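Local coordinates for hyaluronidase (Thermobaculum terrenum, PDB 5DIY), which probably removes O-linked N-acetylglucosamine from modified substrates, acting as a bacterial hexosaminidase of glycoside hydrolase family 84, at residues Thr98-Arg101 and Lys102-Pro105; Asn257-Leu261 and Pro262-Lys266; Arg345-Arg348 and Glu349-Ser353; Thr420-Arg423 and Glu424-Lys427; Asp439-Arg442 and Asn443-Gln447. All coordinates share one frame; numbering follows the deposited sequence.

Contact 1: residues Thr98-Arg101 and Lys102-Pro105; sequences TLIR and KITP
With chi1 at -70°, T104 keeps OG1 beside its own backbone N, which turns the hydroxyl back to the carbonyl of I100 one turn earlier. I103 takes a different setting: chi1 of 68° tucks CG1 between the backbone N and the carbonyl carbon, and I103 CG1 ends up 3.5 Å from L99 O. T104 OG1 donates to I100 O over 2.6 Å, approaching 34° out of the carbonyl plane. I100 O receives T104 N only weakly, at 3.0 Å and strongly bent, so the side chain is the firmer of its two donors. The ladder is disturbed here because P105 has no N-H to give R101 O; P105 CD stands 3.4 Å from R101 O instead, and the helix kinks. R101 O is left with a weak, long bond from T104 N, and the bent T104 geometry is consistent with the kink. Before it the ladder is regular, with K102 N on T98 O at 3.0 Å and I103 N on L99 O. The apolar contacts are light: L99 CD2 comes within 4.5 Å of I103 CG2, and the two isoleucines meet at their CD1 atoms. Both I100 and I103 pack on L152 of helix 137-153, while L99 and I103 also reach strand 77-82. K102 sends its amine away from the turn to the carbonyls of E54, W52 and Y47, with Y56 as a cation-pi partner. This is a proline-kinked helix in the beta-alpha-beta unit of strand 77-82, helix 93-108 and strand 113-117, part of the enzyme's TIM barrel.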
# COMPACT_ATOMS: atom_id res chain seq x y z
N THR C 98 -24.24 23.13 7.68
CA THR C 98 -23.62 22.19 8.61
C THR C 98 -22.16 21.88 8.22
O THR C 98 -21.29 21.86 9.08
CB THR C 98 -24.47 20.91 8.72
OG1 THR C 98 -25.77 21.24 9.22
CG2 THR C 98 -23.82 19.87 9.65
N LEU C 99 -21.91 21.65 6.93
CA LEU C 99 -20.54 21.42 6.46
C LEU C 99 -19.65 22.65 6.67
O LEU C 99 -18.51 22.52 7.12
CB LEU C 99 -20.52 21.01 4.98
CG LEU C 99 -19.16 20.51 4.44
CD1 LEU C 99 -19.33 19.27 3.57
CD2 LEU C 99 -18.42 21.59 3.67
N ILE C 100 -20.19 23.83 6.38
CA ILE C 100 -19.47 25.10 6.58
C ILE C 100 -19.16 25.34 8.06
O ILE C 100 -18.09 25.86 8.39
CB ILE C 100 -20.23 26.30 5.95
CG1 ILE C 100 -20.29 26.17 4.42
CG2 ILE C 100 -19.60 27.64 6.35
CD1 ILE C 100 -18.99 26.38 3.67
N ARG C 101 -20.09 24.95 8.93
CA ARG C 101 -19.88 25.04 10.38
C ARG C 101 -18.74 24.11 10.82
O ARG C 101 -17.87 24.50 11.60
CB ARG C 101 -21.18 24.70 11.11
CG ARG C 101 -21.30 25.24 12.53
CD ARG C 101 -22.65 24.90 13.17
NE ARG C 101 -23.77 25.12 12.24
CZ ARG C 101 -24.59 24.19 11.74
NH1 ARG C 101 -24.50 22.90 12.08
NH2 ARG C 101 -25.54 24.57 10.89
N LYS C 102 -18.75 22.88 10.30
CA LYS C 102 -17.71 21.88 10.59
C LYS C 102 -16.29 22.37 10.23
O LYS C 102 -15.35 22.17 11.01
CB LYS C 102 -18.02 20.56 9.86
CG LYS C 102 -17.01 19.44 10.04
CD LYS C 102 -16.71 19.16 11.51
CE LYS C 102 -16.08 17.79 11.70
NZ LYS C 102 -17.05 16.67 11.51
N ILE C 103 -16.15 22.99 9.05
CA ILE C 103 -14.84 23.44 8.57
C ILE C 103 -14.42 24.84 9.06
O ILE C 103 -13.25 25.20 8.90
CB ILE C 103 -14.72 23.36 7.02
CG1 ILE C 103 -15.63 24.36 6.30
CG2 ILE C 103 -15.02 21.94 6.54
CD1 ILE C 103 -15.14 24.73 4.92
N THR C 104 -15.34 25.61 9.66
CA THR C 104 -15.04 26.98 10.10
C THR C 104 -13.82 27.10 11.03
O THR C 104 -12.97 27.95 10.80
CB THR C 104 -16.28 27.68 10.71
OG1 THR C 104 -17.23 27.94 9.68
CG2 THR C 104 -15.92 29.01 11.38
N PRO C 105 -13.73 26.24 12.08
CA PRO C 105 -12.51 26.27 12.91
C PRO C 105 -11.20 26.18 12.11
O PRO C 105 -10.22 26.84 12.45
CB PRO C 105 -12.67 25.05 13.82
CG PRO C 105 -14.15 24.83 13.91
CD PRO C 105 -14.73 25.30 12.61

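Contact 2: residues Asn257-Leu261 and Pro262-Lys266; sequences NPMAL and PEASK
Hydrogen bonds first: S265 OG sits between the loop at M259 and the carbonyl of L261 at the loop's end, and works as both acceptor and donor. S265 OG accepts M259 N at 3.0 Å, with a moderately bent angle of 137°, and S265 OG gives its own hydrogen to L261 O at 2.8 Å. S265 N also bonds to L261 O, over 3.1 Å. The two donors come at that oxygen from opposite faces of the carbonyl plane, the hydroxyl standing well above it. With chi1 at -66°, OG lies beside the backbone N of S265, which is what lets one residue grip the same carbonyl twice and still hold the loop before it. The apolar contacts close round this knot. A264 CB is 3.9 Å from M259 CE and equally far from L261 CB, so the methyl of A264 is touched by the end of one loop side chain and the root of another. P258 CB lies against the hydroxyl at 3.7 Å from S265 OG. The charges lie on another side of the helix, against helix 20-32: K266 NZ pairs with E263 OE1 at 3.0 Å, on the syn side of the carboxylate, and has D25 as a second acidic partner. E371 receives A264 N, tying this end of the segment to helix 367-371. The contact lies where the loop after strand 251-256 passes into helix 262-277, a strand-to-helix loop whose N257 accepts G12 N on its OD1 and touches the bound N-acetylglucosamine.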
# COMPACT_ATOMS: atom_id res chain seq x y z
N ASN C 257 -1.03 7.87 -0.69
CA ASN C 257 -1.67 7.30 0.50
C ASN C 257 -0.73 6.25 1.13
O ASN C 257 -0.50 5.19 0.53
CB ASN C 257 -3.03 6.67 0.14
CG ASN C 257 -3.92 6.45 1.36
OD1 ASN C 257 -3.62 6.90 2.46
ND2 ASN C 257 -5.02 5.75 1.16
N PRO C 258 -0.18 6.54 2.33
CA PRO C 258 0.82 5.65 2.93
C PRO C 258 0.23 4.54 3.79
O PRO C 258 -0.99 4.40 3.90
CB PRO C 258 1.64 6.62 3.79
CG PRO C 258 0.65 7.65 4.22
CD PRO C 258 -0.45 7.70 3.20
N MET C 259 1.11 3.75 4.39
CA MET C 259 0.68 2.70 5.32
C MET C 259 0.32 3.30 6.67
O MET C 259 0.83 4.37 7.04
CB MET C 259 1.79 1.66 5.51
CG MET C 259 2.21 0.95 4.22
SD MET C 259 3.41 -0.36 4.50
CE MET C 259 4.91 0.60 4.59
N ALA C 260 -0.53 2.60 7.41
CA ALA C 260 -0.76 2.92 8.83
C ALA C 260 0.52 2.76 9.69
O ALA C 260 0.53 3.17 10.85
CB ALA C 260 -1.89 2.08 9.39
N LEU C 261 1.56 2.12 9.14
CA LEU C 261 2.93 2.14 9.67
C LEU C 261 3.71 3.34 9.11
O LEU C 261 4.22 3.27 7.98
CB LEU C 261 3.64 0.84 9.27
CG LEU C 261 2.97 -0.48 9.64
CD1 LEU C 261 3.79 -1.64 9.10
CD2 LEU C 261 2.79 -0.59 11.14
N PRO C 262 3.81 4.45 9.88
CA PRO C 262 4.42 5.66 9.31
C PRO C 262 5.92 5.59 9.09
O PRO C 262 6.42 6.10 8.09
CB PRO C 262 4.11 6.74 10.36
CG PRO C 262 3.84 6.00 11.62
CD PRO C 262 3.20 4.71 11.20
N GLU C 263 6.65 5.01 10.04
CA GLU C 263 8.10 4.93 9.94
C GLU C 263 8.50 4.01 8.78
O GLU C 263 9.39 4.35 8.00
CB GLU C 263 8.71 4.46 11.28
CG GLU C 263 10.19 4.74 11.42
CD GLU C 263 10.53 6.22 11.50
OE1 GLU C 263 9.68 7.03 11.92
OE2 GLU C 263 11.68 6.57 11.16
N ALA C 264 7.83 2.87 8.65
CA ALA C 264 8.04 1.96 7.52
C ALA C 264 7.70 2.62 6.17
O ALA C 264 8.35 2.33 5.17
CB ALA C 264 7.24 0.68 7.70
N SER C 265 6.69 3.49 6.16
CA SER C 265 6.31 4.23 4.93
C SER C 265 7.40 5.16 4.42
O SER C 265 7.44 5.46 3.23
CB SER C 265 5.02 5.05 5.14
OG SER C 265 3.90 4.22 5.37
N LYS C 266 8.28 5.61 5.30
CA LYS C 266 9.34 6.55 4.91
C LYS C 266 10.27 6.01 3.83
O LYS C 266 10.83 6.80 3.06
CB LYS C 266 10.14 7.01 6.12
CG LYS C 266 9.35 7.87 7.09
CD LYS C 266 10.20 8.25 8.28
CE LYS C 266 9.42 9.06 9.31
NZ LYS C 266 10.34 9.52 10.39

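Contact 3: residues Arg345-Arg348 and Glu349-Ser353; sequences RTLR and EEIIS
On helix 340-362, in the helical region that follows the barrel, R345 and E349 stand one turn apart and run alongside each other, pointing the same way. The touching is done by the arginine's aliphatic part: R345 CG lies 3.5 Å from E349 OE2, and CD is only slightly farther. The charged ends stop short of a salt bridge, with R345 NH1 4.1 Å from E349 OE1 and the guanidinium and carboxylate planes turned 67° apart. E349 has chi1 at -71°, a setting that lays E349 CG back over the preceding turn, 3.3 Å from R345 O. R345 O also takes E349 N at 2.9 Å, in a bond close to straight. On another side of the helix the contact is apolar. I351 CD1 lies 4.0 Å from L347 CG and 3.4 Å from L347 O, since chi1 of -69° sets CG1 beside the backbone N, and the pair cross at a slant. Both side chains pack on M390 of helix 373-398, and L347 reaches F328 of helix 322-336. E350 N bonds to T346 O at 3.0 Å, but the E350 carboxylate goes elsewhere, to Y323 and to a salt bridge with K306. The chemistry implies a two-sided helix: buried leucine and isoleucine pack against helices 373-398 and 322-336, while on the exposed side R345 and E349 probably attract each other only over a longer distance, with no salt bridge between them.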
# COMPACT_ATOMS: atom_id res chain seq x y z
N ARG C 345 23.78 -27.18 -2.51
CA ARG C 345 24.65 -26.01 -2.28
C ARG C 345 23.85 -24.72 -2.38
O ARG C 345 23.97 -23.85 -1.51
CB ARG C 345 25.83 -25.98 -3.27
CG ARG C 345 26.73 -24.75 -3.13
CD ARG C 345 28.09 -24.90 -3.82
NE ARG C 345 27.97 -25.41 -5.19
CZ ARG C 345 27.66 -24.68 -6.27
NH1 ARG C 345 27.43 -23.36 -6.20
NH2 ARG C 345 27.58 -25.28 -7.45
N THR C 346 23.04 -24.60 -3.43
CA THR C 346 22.20 -23.42 -3.65
C THR C 346 21.25 -23.18 -2.50
O THR C 346 21.12 -22.06 -2.01
CB THR C 346 21.39 -23.55 -4.96
OG1 THR C 346 22.29 -23.76 -6.05
CG2 THR C 346 20.55 -22.30 -5.22
N LEU C 347 20.59 -24.25 -2.06
CA LEU C 347 19.67 -24.17 -0.92
C LEU C 347 20.42 -23.77 0.36
O LEU C 347 19.97 -22.86 1.08
CB LEU C 347 18.96 -25.52 -0.73
CG LEU C 347 17.85 -25.60 0.32
CD1 LEU C 347 16.73 -24.62 0.03
CD2 LEU C 347 17.31 -27.03 0.38
N ARG C 348 21.56 -24.41 0.62
CA ARG C 348 22.41 -24.11 1.78
C ARG C 348 22.84 -22.65 1.83
O ARG C 348 22.69 -22.00 2.86
CB ARG C 348 23.67 -25.00 1.76
CG ARG C 348 24.63 -24.78 2.94
CD ARG C 348 25.94 -25.53 2.75
NE ARG C 348 25.69 -26.96 2.60
CZ ARG C 348 25.94 -27.71 1.51
NH1 ARG C 348 26.50 -27.20 0.41
NH2 ARG C 348 25.64 -29.00 1.53
N GLU C 349 23.40 -22.16 0.72
CA GLU C 349 23.88 -20.78 0.60
C GLU C 349 22.73 -19.78 0.80
O GLU C 349 22.92 -18.75 1.44
CB GLU C 349 24.56 -20.55 -0.77
CG GLU C 349 25.93 -21.25 -0.95
CD GLU C 349 26.52 -21.20 -2.38
OE1 GLU C 349 25.81 -20.88 -3.36
OE2 GLU C 349 27.74 -21.50 -2.53
N GLU C 350 21.55 -20.10 0.27
CA GLU C 350 20.37 -19.24 0.43
C GLU C 350 19.89 -19.15 1.88
O GLU C 350 19.55 -18.07 2.37
CB GLU C 350 19.23 -19.73 -0.47
CG GLU C 350 18.16 -18.69 -0.73
CD GLU C 350 18.73 -17.45 -1.40
OE1 GLU C 350 19.55 -17.59 -2.34
OE2 GLU C 350 18.37 -16.34 -1.00
N ILE C 351 19.89 -20.29 2.57
CA ILE C 351 19.55 -20.32 4.00
C ILE C 351 20.50 -19.43 4.81
O ILE C 351 20.04 -18.61 5.61
CB ILE C 351 19.55 -21.77 4.54
CG1 ILE C 351 18.35 -22.54 3.95
CG2 ILE C 351 19.48 -21.78 6.07
CD1 ILE C 351 18.53 -24.05 3.95
N ILE C 352 21.81 -19.59 4.59
CA ILE C 352 22.83 -18.78 5.27
C ILE C 352 22.56 -17.29 5.02
O ILE C 352 22.57 -16.49 5.96
CB ILE C 352 24.27 -19.13 4.81
CG1 ILE C 352 24.71 -20.50 5.36
CG2 ILE C 352 25.28 -18.05 5.22
CD1 ILE C 352 25.13 -20.49 6.82
N SER C 353 22.32 -16.94 3.76
CA SER C 353 22.03 -15.56 3.35
C SER C 353 20.83 -14.98 4.11
O SER C 353 20.89 -13.85 4.60
CB SER C 353 21.80 -15.50 1.84
OG SER C 353 21.63 -14.18 1.38

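Contact 4: residues Thr420-Arg423 and Glu424-Lys427; sequences TYLR and EVLK
Y421 and V425 are joined first through the main chain, V425 N bonding to Y421 O at 3.0 Å in a regular ladder that weakens only at K427 N, 3.3 Å from R423 O. The same two residues meet again through their side chains. V425 CG1 sits over one face of the Y421 ring, 3.9 Å from its centroid and 25° off the normal, a CH-pi contact displaced toward the rim. The shortest approach of V425 CG1 is 3.6 Å, to Y421 CE1. Two torsions set this up: Y421 carries CG opposite the backbone N (chi1 178°), so the ring trails along the helix toward the next turn, and V425 at chi1 -59° holds CG1 on the side where the ring passes. This face of helix 412-428 is the one turned to helix 373-398, where Y385 packs against both Y421 and V425; the amphipathic pattern is that of a helix lying in a bundle. L422 meets L445 and V448 of helix 440-451, and L422 CD2 is 4.4 Å from V425 CG2. L426 N binds L422 O at 2.8 Å, and L426 folds its CG over the same carbonyl. On the exposed side R423 and K427 run near each other, K427 NZ reaching 4.2 Å from R423 CG. Their charged ends stay apart, with R423 NH1 5.6 Å from K427 NZ.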
# COMPACT_ATOMS: atom_id res chain seq x y z
N THR C 420 7.81 -35.36 9.03
CA THR C 420 6.95 -35.08 10.18
C THR C 420 7.00 -33.61 10.55
O THR C 420 5.95 -32.96 10.68
CB THR C 420 7.38 -35.94 11.40
OG1 THR C 420 7.29 -37.32 11.05
CG2 THR C 420 6.53 -35.67 12.63
N TYR C 421 8.21 -33.08 10.70
CA TYR C 421 8.41 -31.67 11.04
C TYR C 421 7.76 -30.75 10.00
O TYR C 421 7.08 -29.79 10.36
CB TYR C 421 9.90 -31.34 11.18
CG TYR C 421 10.18 -29.89 11.48
CD1 TYR C 421 10.24 -28.93 10.46
CD2 TYR C 421 10.39 -29.45 12.79
CE1 TYR C 421 10.48 -27.59 10.74
CE2 TYR C 421 10.64 -28.12 13.07
CZ TYR C 421 10.69 -27.20 12.04
OH TYR C 421 10.94 -25.87 12.32
N LEU C 422 7.98 -31.04 8.72
CA LEU C 422 7.46 -30.19 7.64
C LEU C 422 5.94 -30.20 7.60
O LEU C 422 5.32 -29.15 7.46
CB LEU C 422 8.05 -30.58 6.29
CG LEU C 422 9.53 -30.20 6.11
CD1 LEU C 422 10.05 -30.77 4.80
CD2 LEU C 422 9.75 -28.70 6.18
N ARG C 423 5.35 -31.38 7.76
CA ARG C 423 3.89 -31.54 7.83
C ARG C 423 3.30 -30.67 8.94
O ARG C 423 2.32 -29.95 8.72
CB ARG C 423 3.53 -33.01 8.04
CG ARG C 423 2.05 -33.32 7.98
CD ARG C 423 1.75 -34.80 8.21
NE ARG C 423 2.43 -35.69 7.27
CZ ARG C 423 2.14 -35.82 5.97
NH1 ARG C 423 1.16 -35.13 5.38
NH2 ARG C 423 2.84 -36.68 5.24
N GLU C 424 3.93 -30.71 10.11
CA GLU C 424 3.53 -29.90 11.26
C GLU C 424 3.61 -28.39 10.98
O GLU C 424 2.62 -27.67 11.15
CB GLU C 424 4.38 -30.26 12.49
CG GLU C 424 3.83 -29.79 13.83
CD GLU C 424 4.80 -30.02 14.98
OE1 GLU C 424 5.76 -30.82 14.83
OE2 GLU C 424 4.62 -29.40 16.05
N VAL C 425 4.77 -27.90 10.55
CA VAL C 425 4.96 -26.45 10.32
C VAL C 425 4.19 -25.89 9.11
O VAL C 425 3.77 -24.74 9.14
CB VAL C 425 6.44 -26.02 10.27
CG1 VAL C 425 7.14 -26.39 11.58
CG2 VAL C 425 7.17 -26.61 9.06
N LEU C 426 4.00 -26.70 8.06
CA LEU C 426 3.15 -26.29 6.92
C LEU C 426 1.69 -26.07 7.35
O LEU C 426 1.03 -25.18 6.83
CB LEU C 426 3.22 -27.30 5.77
CG LEU C 426 4.46 -27.17 4.88
CD1 LEU C 426 4.62 -28.39 3.99
CD2 LEU C 426 4.41 -25.90 4.04
N LYS C 427 1.22 -26.86 8.31
CA LYS C 427 -0.10 -26.64 8.92
C LYS C 427 -0.12 -25.35 9.74
O LYS C 427 -1.04 -24.55 9.57
CB LYS C 427 -0.54 -27.84 9.76
CG LYS C 427 -0.95 -29.01 8.89
CD LYS C 427 -1.19 -30.27 9.71
CE LYS C 427 -1.77 -31.35 8.81
NZ LYS C 427 -1.86 -32.67 9.47

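Contact 5: residues Asp439-Arg442 and Asn443-Gln447; sequences DVVR and NFLQQ
D439 stands just ahead of helix 440-451, and D439 O receives N443 N at 2.9 Å, the first rung of the ladder. The side chain makes no capping bond; instead D439 OD1 takes R442 NE at 2.7 Å in a salt bridge, met nearly along the C-O axis of the carboxylate but with OD1 24° out of the guanidinium plane. N443, with chi1 at -63°, lays its amide over the same D439 carbonyl: N443 CG is 3.0 Å from D439 O, but ND2 is poorly angled for a bond. V440 follows with a backbone bond only, F444 N to V440 O at 3.1 Å, while its side chain packs on T325 and F328 of helix 322-336; the F444 ring leads off to stack on F328 as well. V441 makes the apolar contact: V441 CG1 lies 3.7 Å from L445 CD1, the two side chains running alongside and pointing the same way, and L445 N bonds to V441 O. W382 and Y385 of helix 373-398 lie against V441 and L445 respectively. R442 closes the segment. R442 O takes Q446 N at 2.9 Å, and its guanidinium, held at NE by D439, gives a further bond from NH2 to the carbonyl of A429. This is the N-terminal end of helix 440-451, packed among helices 322-336, 373-398 and 412-428, with an N-cap aspartate paired to an arginine three residues on, in the first turn.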
# COMPACT_ATOMS: atom_id res chain seq x y z
N ASP C 439 3.62 -17.30 -1.07
CA ASP C 439 3.48 -18.74 -0.89
C ASP C 439 4.60 -19.52 -1.57
O ASP C 439 4.48 -20.72 -1.80
CB ASP C 439 2.11 -19.16 -1.41
CG ASP C 439 0.98 -18.63 -0.54
OD1 ASP C 439 0.78 -19.16 0.58
OD2 ASP C 439 0.32 -17.67 -0.96
N VAL C 440 5.72 -18.86 -1.86
CA VAL C 440 6.80 -19.48 -2.63
C VAL C 440 7.53 -20.51 -1.76
O VAL C 440 7.75 -21.64 -2.19
CB VAL C 440 7.80 -18.44 -3.18
CG1 VAL C 440 8.87 -19.13 -4.02
CG2 VAL C 440 7.08 -17.38 -4.00
N VAL C 441 7.89 -20.13 -0.54
CA VAL C 441 8.55 -21.06 0.38
C VAL C 441 7.56 -22.15 0.77
O VAL C 441 7.91 -23.33 0.76
CB VAL C 441 9.15 -20.35 1.61
CG1 VAL C 441 9.77 -21.36 2.57
CG2 VAL C 441 10.22 -19.36 1.17
N ARG C 442 6.33 -21.76 1.08
CA ARG C 442 5.25 -22.73 1.36
C ARG C 442 5.17 -23.82 0.30
O ARG C 442 5.26 -25.01 0.62
CB ARG C 442 3.90 -22.02 1.46
CG ARG C 442 2.76 -22.89 1.94
CD ARG C 442 1.41 -22.22 1.71
NE ARG C 442 1.30 -21.00 2.50
CZ ARG C 442 0.98 -20.95 3.79
NH1 ARG C 442 0.71 -22.05 4.48
NH2 ARG C 442 0.92 -19.77 4.40
N ASN C 443 5.02 -23.41 -0.97
CA ASN C 443 4.84 -24.36 -2.07
C ASN C 443 6.07 -25.25 -2.26
O ASN C 443 5.93 -26.42 -2.59
CB ASN C 443 4.47 -23.66 -3.40
CG ASN C 443 3.14 -22.91 -3.34
OD1 ASN C 443 2.26 -23.20 -2.53
ND2 ASN C 443 2.99 -21.93 -4.23
N PHE C 444 7.26 -24.70 -2.04
CA PHE C 444 8.48 -25.49 -2.09
C PHE C 444 8.48 -26.56 -1.01
O PHE C 444 8.75 -27.72 -1.29
CB PHE C 444 9.73 -24.60 -1.97
CG PHE C 444 11.03 -25.38 -1.97
CD1 PHE C 444 11.45 -26.04 -3.12
CD2 PHE C 444 11.83 -25.44 -0.83
CE1 PHE C 444 12.65 -26.75 -3.14
CE2 PHE C 444 13.02 -26.16 -0.83
CZ PHE C 444 13.43 -26.82 -1.99
N LEU C 445 8.15 -26.17 0.22
CA LEU C 445 8.09 -27.10 1.35
C LEU C 445 7.04 -28.20 1.17
O LEU C 445 7.29 -29.37 1.48
CB LEU C 445 7.88 -26.34 2.67
CG LEU C 445 9.06 -25.44 3.08
CD1 LEU C 445 8.71 -24.54 4.25
CD2 LEU C 445 10.30 -26.26 3.38
N GLN C 446 5.87 -27.83 0.64
CA GLN C 446 4.83 -28.81 0.33
C GLN C 446 5.32 -29.84 -0.69
O GLN C 446 5.00 -31.02 -0.59
CB GLN C 446 3.56 -28.12 -0.19
CG GLN C 446 2.36 -29.04 -0.40
CD GLN C 446 1.77 -29.56 0.90
OE1 GLN C 446 1.37 -28.78 1.76
NE2 GLN C 446 1.73 -30.86 1.06
N GLN C 447 6.11 -29.38 -1.66
CA GLN C 447 6.67 -30.26 -2.67
C GLN C 447 7.76 -31.18 -2.10
O GLN C 447 7.90 -32.31 -2.56
CB GLN C 447 7.19 -29.44 -3.88
CG GLN C 447 7.60 -30.26 -5.10
CD GLN C 447 6.57 -31.28 -5.55
OE1 GLN C 447 6.87 -32.45 -5.78
NE2 GLN C 447 5.33 -30.84 -5.67

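How the contacts relate
Contact 2 is the buried one, and its segment 257-261 includes N257, which touches the sugar; the other four are partly buried and lie away from the annotated sites. Contacts 1 and 2 belong to the barrel, their nearest atoms about 19 Å apart, whereas contacts 3, 4 and 5 share the helical region on the opposite side of the chain's centre from contact 1. There contact 5 is the common neighbour: its F444 meets L347 of contact 3, and its L445 and R442 take L422 and L426 of contact 4. Hydroxyl-to-carbonyl bonds mark contacts 1 and 2, where a proline kinks a helix or lies near a helix's start. Regular ladders with leucine, isoleucine, valine or tyrosine packing mark the bundle.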